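Local coordinates for protein alpha,alpha-trehalose-phosphate synthase (UDP-forming) (Burkholderia xenovorans, PDB 5HXA) that is an enzyme of glycosyltransferase family 20, a bacterial member of the two-domain GT-B class, at residues 13-18 and 135-140; 120-125 and 143-148; 262-267 and 299-304; 367-372 and 411-416; 392-397 and 405-410. One frame throughout, in Å; residues are numbered along the deposited sequence. Where two conformers were deposited one is given.

Contact 1. Residues 13-18 and 135-140; sequences IVVSNR and IWVHDY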
# COMPACT_ATOMS: atom_id res chain seq x y z
N ILE A 13 -22.83 26.75 -6.44
CA ILE A 13 -23.45 25.48 -6.80
C ILE A 13 -22.62 24.38 -6.13
O ILE A 13 -21.45 24.19 -6.47
CB ILE A 13 -23.49 25.27 -8.32
CG1 ILE A 13 -24.02 26.53 -9.04
CG2 ILE A 13 -24.31 24.04 -8.67
CD1 ILE A 13 -25.42 26.97 -8.61
N VAL A 14 -23.21 23.68 -5.16
CA VAL A 14 -22.55 22.55 -4.51
C VAL A 14 -23.01 21.26 -5.17
O VAL A 14 -24.21 21.07 -5.39
CB VAL A 14 -22.82 22.53 -3.00
CG1 VAL A 14 -22.27 21.25 -2.38
CG2 VAL A 14 -22.17 23.73 -2.32
N VAL A 15 -22.06 20.39 -5.50
CA VAL A 15 -22.35 19.10 -6.13
C VAL A 15 -21.75 18.00 -5.25
O VAL A 15 -20.54 18.00 -4.98
CB VAL A 15 -21.80 19.01 -7.56
CG1 VAL A 15 -22.13 17.66 -8.18
CG2 VAL A 15 -22.35 20.15 -8.41
N SER A 16 -22.60 17.08 -4.80
CA SER A 16 -22.17 15.94 -3.99
C SER A 16 -23.13 14.79 -4.25
O SER A 16 -24.06 14.90 -5.05
CB SER A 16 -22.11 16.30 -2.50
OG SER A 16 -23.41 16.60 -2.01
N ASN A 17 -22.94 13.69 -3.53
CA ASN A 17 -23.63 12.46 -3.94
C ASN A 17 -24.97 12.26 -3.24
O ASN A 17 -25.94 11.85 -3.89
CB ASN A 17 -22.73 11.26 -3.69
CG ASN A 17 -23.24 10.02 -4.39
OD1 ASN A 17 -23.36 8.95 -3.79
ND2 ASN A 17 -23.57 10.16 -5.67
N ARG A 18 -25.06 12.50 -1.95
CA ARG A 18 -26.36 12.38 -1.28
C ARG A 18 -26.78 13.79 -0.86
O ARG A 18 -26.03 14.48 -0.16
CB ARG A 18 -26.31 11.42 -0.09
CG ARG A 18 -26.28 9.94 -0.50
CD ARG A 18 -26.14 9.02 0.72
NE ARG A 18 -25.79 7.64 0.37
CZ ARG A 18 -26.67 6.70 0.06
NH1 ARG A 18 -27.96 6.98 0.04
NH2 ARG A 18 -26.26 5.47 -0.24
N ILE A 135 -18.86 26.55 -9.05
CA ILE A 135 -19.28 25.17 -8.79
C ILE A 135 -18.24 24.51 -7.89
O ILE A 135 -17.04 24.56 -8.19
CB ILE A 135 -19.46 24.39 -10.11
CG1 ILE A 135 -20.44 25.12 -11.03
CG2 ILE A 135 -19.92 22.96 -9.83
CD1 ILE A 135 -20.39 24.63 -12.48
N TRP A 136 -18.71 23.89 -6.81
CA TRP A 136 -17.85 23.21 -5.83
C TRP A 136 -18.30 21.75 -5.73
O TRP A 136 -19.39 21.47 -5.21
CB TRP A 136 -17.92 23.90 -4.47
CG TRP A 136 -16.92 23.41 -3.45
CD1 TRP A 136 -15.93 22.48 -3.63
CD2 TRP A 136 -16.81 23.85 -2.09
NE1 TRP A 136 -15.22 22.31 -2.46
CE2 TRP A 136 -15.74 23.14 -1.50
CE3 TRP A 136 -17.52 24.78 -1.31
CZ2 TRP A 136 -15.36 23.33 -0.16
CZ3 TRP A 136 -17.15 24.96 0.02
CH2 TRP A 136 -16.08 24.24 0.58
N VAL A 137 -17.47 20.84 -6.22
CA VAL A 137 -17.79 19.41 -6.30
C VAL A 137 -17.04 18.67 -5.20
O VAL A 137 -15.88 18.98 -4.91
CB VAL A 137 -17.40 18.86 -7.69
CG1 VAL A 137 -17.74 17.38 -7.82
CG2 VAL A 137 -18.08 19.69 -8.80
N HIS A 138 -17.68 17.65 -4.60
CA HIS A 138 -17.14 16.98 -3.42
C HIS A 138 -16.97 15.49 -3.64
O HIS A 138 -17.93 14.78 -3.97
CB HIS A 138 -18.04 17.24 -2.21
CG HIS A 138 -17.94 18.64 -1.71
ND1 HIS A 138 -17.06 19.00 -0.71
CD2 HIS A 138 -18.54 19.78 -2.12
CE1 HIS A 138 -17.14 20.30 -0.50
NE2 HIS A 138 -18.03 20.80 -1.34
N ASP A 139 -15.73 15.03 -3.47
CA ASP A 139 -15.33 13.65 -3.14
C ASP A 139 -15.27 12.68 -4.32
O ASP A 139 -15.71 12.99 -5.43
CB ASP A 139 -16.22 13.07 -2.04
CG ASP A 139 -15.41 12.45 -0.90
OD1 ASP A 139 -14.15 12.39 -1.01
OD2 ASP A 139 -16.01 12.00 0.10
N TYR A 140 -14.79 11.46 -4.02
CA TYR A 140 -14.21 10.55 -5.00
C TYR A 140 -15.23 9.99 -5.99
O TYR A 140 -14.84 9.47 -7.04
CB TYR A 140 -13.50 9.39 -4.26
CG TYR A 140 -14.42 8.66 -3.30
CD1 TYR A 140 -14.64 9.14 -2.01
CD2 TYR A 140 -15.08 7.50 -3.69
CE1 TYR A 140 -15.51 8.48 -1.13
CE2 TYR A 140 -15.95 6.83 -2.82
CZ TYR A 140 -16.16 7.33 -1.55
OH TYR A 140 -17.01 6.68 -0.69

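Contact 2. Residues 120-125 and 143-148; sequences TLAKQL and LPFARC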
# COMPACT_ATOMS: atom_id res chain seq x y z
N THR A 120 -24.09 11.97 -17.07
CA THR A 120 -25.52 12.23 -17.00
C THR A 120 -25.81 13.35 -16.01
O THR A 120 -26.56 14.29 -16.31
CB THR A 120 -26.27 10.95 -16.60
OG1 THR A 120 -26.26 10.04 -17.71
CG2 THR A 120 -27.71 11.26 -16.24
N LEU A 121 -25.20 13.28 -14.82
CA LEU A 121 -25.40 14.33 -13.83
C LEU A 121 -24.90 15.68 -14.35
O LEU A 121 -25.56 16.70 -14.15
CB LEU A 121 -24.67 13.95 -12.54
CG LEU A 121 -25.17 12.69 -11.83
CD1 LEU A 121 -24.20 12.28 -10.73
CD2 LEU A 121 -26.54 12.92 -11.27
N ALA A 122 -23.75 15.69 -15.02
CA ALA A 122 -23.22 16.94 -15.55
C ALA A 122 -24.17 17.54 -16.59
O ALA A 122 -24.39 18.76 -16.62
CB ALA A 122 -21.83 16.72 -16.14
N LYS A 123 -24.76 16.69 -17.44
CA LYS A 123 -25.70 17.18 -18.44
C LYS A 123 -26.92 17.80 -17.77
O LYS A 123 -27.42 18.84 -18.21
CB LYS A 123 -26.10 16.04 -19.37
CG LYS A 123 -27.01 16.45 -20.54
CD LYS A 123 -27.30 15.26 -21.44
CE LYS A 123 -28.39 15.58 -22.46
NZ LYS A 123 -28.84 14.37 -23.22
N GLN A 124 -27.40 17.19 -16.68
CA GLN A 124 -28.58 17.72 -16.00
C GLN A 124 -28.25 18.97 -15.19
O GLN A 124 -29.06 19.90 -15.13
CB GLN A 124 -29.20 16.66 -15.11
CG GLN A 124 -29.95 15.58 -15.87
CD GLN A 124 -30.38 14.45 -14.97
OE1 GLN A 124 -29.57 13.89 -14.22
NE2 GLN A 124 -31.67 14.12 -15.00
N LEU A 125 -27.07 19.01 -14.56
CA LEU A 125 -26.66 20.21 -13.85
C LEU A 125 -26.54 21.40 -14.81
O LEU A 125 -26.96 22.51 -14.48
CB LEU A 125 -25.33 19.99 -13.13
CG LEU A 125 -24.79 21.26 -12.47
CD1 LEU A 125 -25.79 21.76 -11.43
CD2 LEU A 125 -23.41 21.06 -11.85
N LEU A 143 -14.76 12.38 -9.43
CA LEU A 143 -13.48 12.76 -10.02
C LEU A 143 -13.59 13.30 -11.45
O LEU A 143 -12.92 14.30 -11.75
CB LEU A 143 -12.50 11.57 -9.99
CG LEU A 143 -12.10 11.06 -8.61
CD1 LEU A 143 -11.21 9.82 -8.76
CD2 LEU A 143 -11.39 12.14 -7.81
N PRO A 144 -14.35 12.71 -12.37
CA PRO A 144 -14.37 13.22 -13.75
C PRO A 144 -15.46 14.25 -14.04
O PRO A 144 -15.64 14.60 -15.21
CB PRO A 144 -14.60 11.95 -14.58
CG PRO A 144 -15.41 11.08 -13.70
CD PRO A 144 -15.07 11.42 -12.27
N PHE A 145 -16.14 14.76 -13.01
CA PHE A 145 -17.32 15.61 -13.22
C PHE A 145 -16.96 16.92 -13.91
O PHE A 145 -17.70 17.40 -14.77
CB PHE A 145 -17.99 15.87 -11.87
CG PHE A 145 -19.37 16.46 -11.98
CD1 PHE A 145 -20.46 15.68 -12.34
CD2 PHE A 145 -19.58 17.81 -11.72
CE1 PHE A 145 -21.73 16.23 -12.45
CE2 PHE A 145 -20.84 18.37 -11.83
CZ PHE A 145 -21.92 17.58 -12.18
N ALA A 146 -15.82 17.54 -13.55
CA ALA A 146 -15.45 18.79 -14.21
C ALA A 146 -15.14 18.56 -15.68
O ALA A 146 -15.47 19.40 -16.53
CB ALA A 146 -14.26 19.44 -13.51
N ARG A 147 -14.50 17.43 -16.02
CA ARG A 147 -14.23 17.17 -17.43
C ARG A 147 -15.52 16.97 -18.21
O ARG A 147 -15.66 17.45 -19.34
CB ARG A 147 -13.30 15.96 -17.60
CG ARG A 147 -13.04 15.65 -19.07
CD ARG A 147 -11.84 14.76 -19.30
NE ARG A 147 -11.56 14.59 -20.73
CZ ARG A 147 -10.69 15.33 -21.42
NH1 ARG A 147 -10.00 16.29 -20.82
NH2 ARG A 147 -10.50 15.10 -22.71
N CYS A 148 -16.50 16.27 -17.61
CA CYS A 148 -17.81 16.18 -18.24
C CYS A 148 -18.41 17.56 -18.47
O CYS A 148 -19.03 17.81 -19.51
CB CYS A 148 -18.75 15.33 -17.38
SG CYS A 148 -18.29 13.60 -17.23

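Contact 3. Residues 262-267 and 299-304; sequences RGRKLI and RVSLVQ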
# COMPACT_ATOMS: atom_id res chain seq x y z
N ARG A 262 -19.52 3.66 37.06
CA ARG A 262 -19.08 4.28 38.31
C ARG A 262 -17.89 3.54 38.89
O ARG A 262 -17.89 2.31 38.98
CB ARG A 262 -20.24 4.31 39.31
N GLY A 263 -16.86 4.29 39.25
CA GLY A 263 -15.65 3.67 39.77
C GLY A 263 -14.69 3.17 38.71
O GLY A 263 -13.68 2.53 39.06
N ARG A 264 -14.96 3.42 37.44
CA ARG A 264 -14.09 2.98 36.36
C ARG A 264 -13.82 4.14 35.42
O ARG A 264 -14.64 5.04 35.26
CB ARG A 264 -14.71 1.81 35.56
CG ARG A 264 -14.94 0.54 36.39
CD ARG A 264 -15.14 -0.67 35.47
NE ARG A 264 -16.14 -0.43 34.44
CZ ARG A 264 -17.42 -0.76 34.55
NH1 ARG A 264 -17.86 -1.35 35.66
NH2 ARG A 264 -18.26 -0.50 33.56
N LYS A 265 -12.64 4.11 34.80
CA LYS A 265 -12.34 5.04 33.73
C LYS A 265 -12.89 4.49 32.42
O LYS A 265 -12.96 3.28 32.23
CB LYS A 265 -10.83 5.25 33.61
CG LYS A 265 -10.19 5.71 34.90
CD LYS A 265 -10.01 7.20 34.90
CE LYS A 265 -9.09 7.64 36.03
NZ LYS A 265 -8.65 9.05 35.85
N LEU A 266 -13.26 5.40 31.51
CA LEU A 266 -13.92 5.06 30.25
C LEU A 266 -13.04 5.44 29.07
O LEU A 266 -12.67 6.61 28.92
CB LEU A 266 -15.27 5.77 30.16
CG LEU A 266 -16.03 5.76 28.83
CD1 LEU A 266 -16.29 4.32 28.39
CD2 LEU A 266 -17.34 6.54 28.97
N ILE A 267 -12.72 4.46 28.22
CA ILE A 267 -12.07 4.70 26.94
C ILE A 267 -13.14 4.63 25.86
O ILE A 267 -13.84 3.62 25.75
CB ILE A 267 -10.96 3.68 26.65
CG1 ILE A 267 -9.93 3.64 27.78
CG2 ILE A 267 -10.26 4.03 25.32
CD1 ILE A 267 -8.95 2.46 27.66
N ARG A 299 -11.21 -1.71 36.42
CA ARG A 299 -11.11 -0.28 36.69
C ARG A 299 -11.16 0.56 35.43
O ARG A 299 -11.09 1.79 35.50
CB ARG A 299 -9.82 0.02 37.47
CG ARG A 299 -9.81 -0.71 38.81
CD ARG A 299 -8.83 -0.11 39.78
NE ARG A 299 -9.14 -0.51 41.15
CZ ARG A 299 -8.67 -1.61 41.73
NH1 ARG A 299 -7.84 -2.41 41.07
NH2 ARG A 299 -9.01 -1.90 42.98
N VAL A 300 -11.29 -0.08 34.28
CA VAL A 300 -11.39 0.62 33.00
C VAL A 300 -12.26 -0.24 32.09
O VAL A 300 -12.26 -1.46 32.19
CB VAL A 300 -10.00 0.86 32.37
CG1 VAL A 300 -9.29 -0.48 32.10
CG2 VAL A 300 -10.12 1.67 31.07
N SER A 301 -13.01 0.42 31.21
CA SER A 301 -13.73 -0.27 30.16
C SER A 301 -13.51 0.44 28.83
O SER A 301 -13.30 1.65 28.79
CB SER A 301 -15.24 -0.35 30.43
OG SER A 301 -15.50 -0.91 31.70
N LEU A 302 -13.59 -0.33 27.76
CA LEU A 302 -13.56 0.20 26.41
C LEU A 302 -14.97 0.13 25.84
O LEU A 302 -15.54 -0.96 25.71
CB LEU A 302 -12.60 -0.60 25.53
CG LEU A 302 -12.65 -0.30 24.04
CD1 LEU A 302 -12.21 1.16 23.76
CD2 LEU A 302 -11.76 -1.30 23.30
N VAL A 303 -15.53 1.29 25.49
CA VAL A 303 -16.78 1.32 24.74
C VAL A 303 -16.43 1.55 23.28
O VAL A 303 -15.73 2.51 22.95
CB VAL A 303 -17.74 2.39 25.27
CG1 VAL A 303 -18.90 2.58 24.31
CG2 VAL A 303 -18.28 1.99 26.65
N GLN A 304 -16.88 0.65 22.41
CA GLN A 304 -16.74 0.81 20.96
C GLN A 304 -18.13 0.96 20.38
O GLN A 304 -18.93 0.02 20.42
CB GLN A 304 -16.04 -0.39 20.32
CG GLN A 304 -16.07 -0.31 18.78
CD GLN A 304 -15.11 0.76 18.26
OE1 GLN A 304 -13.92 0.73 18.57
NE2 GLN A 304 -15.63 1.73 17.51
O HOH W 1 -10.67 3.81 38.21

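Contact 4. Residues 367-372 and 411-416; sequences TPLRDG and NPFDLS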
# COMPACT_ATOMS: atom_id res chain seq x y z
N THR A 367 -7.60 5.76 16.45
CA THR A 367 -6.36 5.29 15.83
C THR A 367 -6.63 4.52 14.54
O THR A 367 -6.22 3.37 14.39
CB THR A 367 -5.56 4.43 16.82
OG1 THR A 367 -6.34 3.31 17.25
CG2 THR A 367 -5.20 5.25 18.04
N PRO A 368 -7.28 5.17 13.56
CA PRO A 368 -7.49 4.50 12.27
C PRO A 368 -6.16 4.20 11.57
O PRO A 368 -5.17 4.91 11.74
CB PRO A 368 -8.32 5.51 11.47
CG PRO A 368 -7.94 6.84 12.05
CD PRO A 368 -7.75 6.57 13.52
N LEU A 369 -6.17 3.14 10.76
CA LEU A 369 -5.00 2.81 9.95
C LEU A 369 -4.80 3.81 8.83
O LEU A 369 -3.66 4.06 8.42
CB LEU A 369 -5.15 1.40 9.36
CG LEU A 369 -5.48 0.34 10.43
CD1 LEU A 369 -5.61 -1.07 9.83
CD2 LEU A 369 -4.41 0.36 11.50
N ARG A 370 -5.88 4.37 8.29
CA ARG A 370 -5.80 5.36 7.22
C ARG A 370 -7.10 6.15 7.28
O ARG A 370 -8.18 5.55 7.29
CB ARG A 370 -5.61 4.65 5.86
CG ARG A 370 -5.00 5.47 4.75
CD ARG A 370 -3.63 6.01 5.12
NE ARG A 370 -2.53 5.05 4.99
CZ ARG A 370 -1.28 5.42 4.72
NH1 ARG A 370 -1.00 6.70 4.54
NH2 ARG A 370 -0.31 4.51 4.62
N ASP A 371 -7.01 7.48 7.37
CA ASP A 371 -8.19 8.33 7.41
C ASP A 371 -7.85 9.68 6.78
O ASP A 371 -6.83 10.27 7.13
CB ASP A 371 -8.68 8.52 8.85
CG ASP A 371 -10.16 8.87 8.94
OD1 ASP A 371 -10.66 9.68 8.12
OD2 ASP A 371 -10.83 8.34 9.86
N GLY A 372 -8.68 10.14 5.85
CA GLY A 372 -8.39 11.41 5.18
C GLY A 372 -8.29 12.57 6.15
O GLY A 372 -7.43 13.44 6.02
N ASN A 411 1.64 5.07 16.27
CA ASN A 411 1.60 4.25 15.07
C ASN A 411 0.67 3.07 15.35
O ASN A 411 1.01 2.23 16.19
CB ASN A 411 3.00 3.77 14.72
CG ASN A 411 3.05 3.02 13.40
OD1 ASN A 411 2.05 2.45 12.95
ND2 ASN A 411 4.22 3.00 12.80
N PRO A 412 -0.49 2.98 14.70
CA PRO A 412 -1.43 1.89 15.06
C PRO A 412 -0.91 0.52 14.68
O PRO A 412 -1.48 -0.48 15.14
CB PRO A 412 -2.71 2.26 14.28
CG PRO A 412 -2.18 2.98 13.06
CD PRO A 412 -0.99 3.80 13.58
N PHE A 413 0.14 0.42 13.87
CA PHE A 413 0.76 -0.87 13.60
C PHE A 413 1.66 -1.34 14.74
O PHE A 413 2.28 -2.40 14.62
CB PHE A 413 1.57 -0.81 12.29
CG PHE A 413 0.71 -0.57 11.08
CD1 PHE A 413 0.35 0.71 10.70
CD2 PHE A 413 0.25 -1.64 10.32
CE1 PHE A 413 -0.46 0.93 9.59
CE2 PHE A 413 -0.56 -1.43 9.21
CZ PHE A 413 -0.91 -0.14 8.85
N ASP A 414 1.77 -0.56 15.81
CA ASP A 414 2.60 -0.86 16.97
C ASP A 414 1.65 -1.06 18.16
O ASP A 414 1.31 -0.10 18.85
CB ASP A 414 3.63 0.28 17.23
CG ASP A 414 4.67 -0.08 18.26
OD1 ASP A 414 4.46 -1.03 19.04
OD2 ASP A 414 5.72 0.59 18.30
N LEU A 415 1.22 -2.31 18.38
CA LEU A 415 0.25 -2.56 19.45
C LEU A 415 0.81 -2.15 20.81
O LEU A 415 0.08 -1.63 21.66
CB LEU A 415 -0.16 -4.03 19.45
CG LEU A 415 -0.92 -4.51 18.21
CD1 LEU A 415 -1.29 -5.98 18.35
CD2 LEU A 415 -2.18 -3.66 17.98
N SER A 416 2.11 -2.38 21.04
CA SER A 416 2.70 -2.04 22.33
C SER A 416 2.71 -0.53 22.55
O SER A 416 2.43 -0.06 23.66
CB SER A 416 4.12 -2.60 22.44
OG SER A 416 4.09 -4.01 22.55

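Contact 5. Residues 392-397 and 405-410; sequences LVLSQF and PGALVV. With EDO (1,2-ethanediol), chain D.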
# COMPACT_ATOMS: atom_id res chain seq x y z
N LEU A 392 -6.70 12.54 24.31
CA LEU A 392 -6.83 11.97 22.97
C LEU A 392 -5.61 11.11 22.62
O LEU A 392 -4.46 11.56 22.77
CB LEU A 392 -6.98 13.08 21.91
CG LEU A 392 -7.01 12.63 20.44
CD1 LEU A 392 -8.21 11.72 20.12
CD2 LEU A 392 -6.97 13.83 19.47
N VAL A 393 -5.87 9.88 22.19
CA VAL A 393 -4.87 8.99 21.61
C VAL A 393 -5.18 8.88 20.13
O VAL A 393 -6.30 8.50 19.75
CB VAL A 393 -4.88 7.60 22.29
CG1 VAL A 393 -3.89 6.64 21.58
CG2 VAL A 393 -4.52 7.72 23.78
N LEU A 394 -4.21 9.24 19.28
CA LEU A 394 -4.47 9.52 17.88
C LEU A 394 -3.46 8.83 16.97
O LEU A 394 -2.25 8.88 17.21
CB LEU A 394 -4.42 11.04 17.63
CG LEU A 394 -4.71 11.52 16.21
CD1 LEU A 394 -6.18 11.28 15.84
CD2 LEU A 394 -4.38 13.00 16.13
N SER A 395 -3.97 8.23 15.89
CA SER A 395 -3.12 7.59 14.89
C SER A 395 -2.34 8.62 14.09
O SER A 395 -2.87 9.66 13.71
CB SER A 395 -3.97 6.76 13.92
OG SER A 395 -3.21 6.40 12.79
N GLN A 396 -1.09 8.29 13.76
CA GLN A 396 -0.38 9.20 12.87
C GLN A 396 -0.88 9.13 11.43
O GLN A 396 -0.42 9.90 10.59
CB GLN A 396 1.13 8.91 12.92
CG GLN A 396 1.55 7.49 12.69
CD GLN A 396 2.97 7.22 13.20
OE1 GLN A 396 3.47 7.90 14.08
NE2 GLN A 396 3.61 6.23 12.62
N PHE A 397 -1.82 8.23 11.12
CA PHE A 397 -2.35 8.12 9.76
C PHE A 397 -3.77 8.68 9.64
O PHE A 397 -4.44 8.42 8.63
CB PHE A 397 -2.31 6.66 9.31
CG PHE A 397 -0.92 6.05 9.31
CD1 PHE A 397 -0.06 6.25 8.25
CD2 PHE A 397 -0.49 5.29 10.38
CE1 PHE A 397 1.21 5.69 8.24
CE2 PHE A 397 0.79 4.73 10.38
CZ PHE A 397 1.63 4.93 9.31
N PRO A 405 -1.84 19.40 18.20
CA PRO A 405 -0.66 19.32 19.07
C PRO A 405 -1.11 19.18 20.52
O PRO A 405 -1.89 19.99 21.02
CB PRO A 405 0.05 20.66 18.83
CG PRO A 405 -1.06 21.60 18.48
CD PRO A 405 -2.11 20.78 17.76
N GLY A 406 -0.62 18.14 21.18
CA GLY A 406 -1.12 17.75 22.49
C GLY A 406 -1.78 16.39 22.50
O GLY A 406 -1.94 15.79 23.59
N ALA A 407 -2.16 15.86 21.34
CA ALA A 407 -2.62 14.48 21.28
C ALA A 407 -1.44 13.55 21.54
O ALA A 407 -0.30 13.85 21.18
CB ALA A 407 -3.22 14.17 19.90
N LEU A 408 -1.72 12.39 22.15
CA LEU A 408 -0.74 11.30 22.19
C LEU A 408 -0.79 10.59 20.84
O LEU A 408 -1.73 9.84 20.55
CB LEU A 408 -1.02 10.34 23.34
CG LEU A 408 -0.88 10.91 24.76
CD1 LEU A 408 -1.22 9.83 25.80
CD2 LEU A 408 0.53 11.49 25.03
N VAL A 409 0.21 10.81 20.01
CA VAL A 409 0.20 10.32 18.64
C VAL A 409 0.92 8.98 18.61
O VAL A 409 2.01 8.84 19.18
CB VAL A 409 0.85 11.34 17.69
CG1 VAL A 409 0.92 10.79 16.27
CG2 VAL A 409 0.05 12.64 17.71
N VAL A 410 0.32 8.00 17.93
CA VAL A 410 0.84 6.63 17.91
C VAL A 410 0.78 6.06 16.50
O VAL A 410 0.00 6.49 15.64
CB VAL A 410 0.07 5.70 18.88
CG1 VAL A 410 0.25 6.17 20.34
CG2 VAL A 410 -1.42 5.60 18.51
C1 EDO D . 1.59 12.66 11.43
O1 EDO D . 0.19 12.69 11.11
C2 EDO D . 1.80 12.27 12.90
O2 EDO D . 2.62 13.22 13.59
O HOH W 2 -4.80 14.81 24.89

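Contact 1. Residues 13-18 and 135-140
Val15 and Ile135 lie side by side and point the same way, their CG2 methyls 4.0 Å apart. Val15 CB also meets Val137 CG2 at 4.0 Å. Ile13 CB approaches Ile135 CG1 on this same face of the sheet, where Val15 and Val137 also pack on Phe145. On the other face Val14 CG1 reaches His138 CD2 at 4.0 Å, the two side chains crossing obliquely, while Val15 O lies at the edge of the imidazole, in its plane. The neighbouring strands 12-16 and 134-138 run parallel in the middle of the mixed sheet of the N-terminal, Rossmann-like domain of the GT-B fold. Their rungs are Trp136 N to Ile13 O (2.8 Å), Val15 N to Trp136 O (2.9 Å) and His138 N to Val15 O (2.9 Å); the last is bent, at 137°. The Trp136 indole leads away from strand 12-16, CG anti to the backbone N (chi1 -171°). His138 NE2 sits 3.2 Å above the indole plane, over its centre. The indole also has a stacking partner in Phe456 of helix 449-461, and His138 ND1 is hydrogen-bonded to His163 NE2.

Contact 2. Residues 120-125 and 143-148
Phe145 brings the CE1 corner of its ring obliquely to Ala122, 3.3 Å from Ala122 N and 3.7 Å from Ala122 CB. The ring gets there because CG is anti to the backbone N (chi1 -167°): the CB itself does not head for the opposite helix, but the far end of the side chain swings across to it. Two leucines clasp the ring at its edge, near its plane. Leu121 CB lies 3.7 Å from Phe145 CE1, and Leu125 CD2 lies 3.7 Å from Phe145 CE2, its side chain crossing the phenyl group at about a right angle. This end of the contact is buried and almost entirely apolar, apart from the backbone N of Ala122, and it backs onto strand 12-16 through Leu125 and Phe145, which both touch Val15.

One turn on, the contact thins out. Ala122 CB meets Cys148 CB at 3.6 Å, a close but small touch between two short side chains, and Cys148 is already partly exposed. Lys123 points away from the partner helix and is exposed; Arg147 takes no part across the contact and has a weak, long ion pair with Glu151. No hydrogen bond joins the segments. Backbone bonds stay within each helix, as from Cys148 N to Pro144 O, where Pro144 holds the N-cap position. Helices 108-126 and 145-151 precede and follow strand 134-138 and lie together against one face of the sheet, an alpha-beta-alpha succession characteristic of the Rossmann-like N-terminal domain of GT-B enzymes.

Contact 3. Residues 262-267 and 299-304
Ile267 and Ser301 share the straightest of four backbone hydrogen bonds that tie the segments together: Ile267 N to Ser301 O, 2.9 Å at 174°. The others are Val303 N to Ile267 O (2.9 Å), Lys265 N to Arg299 O (2.9 Å) and Ser301 N to Lys265 O (3.0 Å), an alternation that marks a parallel pair. Before the strands begin, Arg264 bends at its third torsion (chi3 -50°) and brings NE to 2.9 Å from Ser301 OG. That bond is weak, 128° at the hydrogen, and doubtful, since Arg264 was deposited in two conformers. Trp339 NE1, hydrogen-bonded to Val300 O, adds a weak bond to the same hydroxyl. At the outer end a water gives weak bonds to the carbonyl oxygens of Gly263 and Arg299.

Packing takes over further along. Leu266 CD1 presses on Val303 CG2 at 3.5 Å, the end of the leucine coming nearer than its CB direction suggests. The opposite face carries Ile267, whose branches divide the work: CD1 touches Val300 CG2 at 3.7 Å, and CG2 meets Leu302 CD1 at 3.8 Å. In each of these apolar pairs the side chains cross at a slant.

Helix 279-292 makes the beta-alpha-beta crossover between the two strands and lays Phe286 over Ile267 and Leu302. Strand 363-366 adjoins 265-270 on one flank, and strand 342-345 adjoins 300-305 on the other, all in the parallel sheet of the C-terminal domain.

Contact 4. Residues 367-372 and 411-416
The Phe413 ring takes the CD2 methyl of Leu369 obliquely, 4.4 Å from CZ, while Asn411 OD1 of its own segment lies at the ring's edge, in plane. That oxygen is occupied: it accepts from Phe413 N at 2.9 Å, the donor tilted 34° out of the carboxamide plane, forming an Asx turn. Residues Asn411 to Asp414 also make a type I beta turn, closed from Asp414 N to Asn411 O, and Asp414 then caps helix 415-426. Pro412, the second residue of the turn, meets Thr367, Pro368 and Leu369. Leu369 CD2 rests against its ring, 3.8 Å from both Pro412 CB and Pro412 CG; the end of the leucine side chain comes nearer than its root. Thr367 O lies 3.7 Å from Pro412 CB, and Pro368 O lies 3.8 Å from Pro412 CG. The second subunit is close by: Thr174 of that chain packs on Phe413, and Glu170 of that chain forms a salt bridge with Arg370. With no hydrogen bond between the segments, the loop after strand 363-366 meets the turn after strand 408-410 through hydrocarbon and carbonyl contacts, while Asn411 OD1 and Asn411 O are used within the turn itself.

Contact 5. Residues 392-397 and 405-410
Strands 392-395 and 408-410 run parallel, their short axes 29° apart, joined by backbone hydrogen bonds that begin at Leu408 N to Leu392 O (2.9 Å) and end at Gln396 N to Val410 O (2.8 Å). They form the border of the six-stranded parallel sheet in the Rossmann-like C-terminal domain, with 408-410 outermost in this chain. Ala407 CB sits between two leucines, 3.8 Å from Leu392 CD2 and 4.0 Å from Leu394 CB. On the reverse face Val393 CG1 meets Val410 CG2 at 4.1 Å, the side chains set at a slant, under helix 415-426, whose Met418 and Ala421 touch Val410. Gln396 CG lies between its backbone N and carbonyl carbon (chi1 52°), which sets it 3.5 Å from Val410 O, and Gln396 CB packs on Val409 CG1. At the end of its strand, Ser395 OG accepts from Phe397 N at 2.8 Å, an ST turn; the same hydroxyl also bonds to Pro368 O. At the other end a water bridges Leu392 N and Gly406 O. A 1,2-ethanediol, probably from the crystallisation liquor, lies beside Val409 and Gln396, its O1 donating to Gln396 O at 2.9 Å.

Contacts 1 and 2 form one continuous core in the N-terminal domain: their centres are 10 Å apart, and Val15 CG2 touches Leu125 CD2 at 3.7 Å. Contacts 3 and 5 belong to the single parallel sheet of the C-terminal domain, centres 20 Å apart. Contact 4 joins directly to contact 5, through Asp371 N and Phe397 O at 3.0 Å, a probable hydrogen bond. Of contacts 3, 4 and 5, contact 4 comes nearest to contact 1, about 9 Å between nearest atoms, consistent with a place near the interdomain cleft where GT-B enzymes have their active site. A sodium ion lies about 7 Å from the Gln396 side chain.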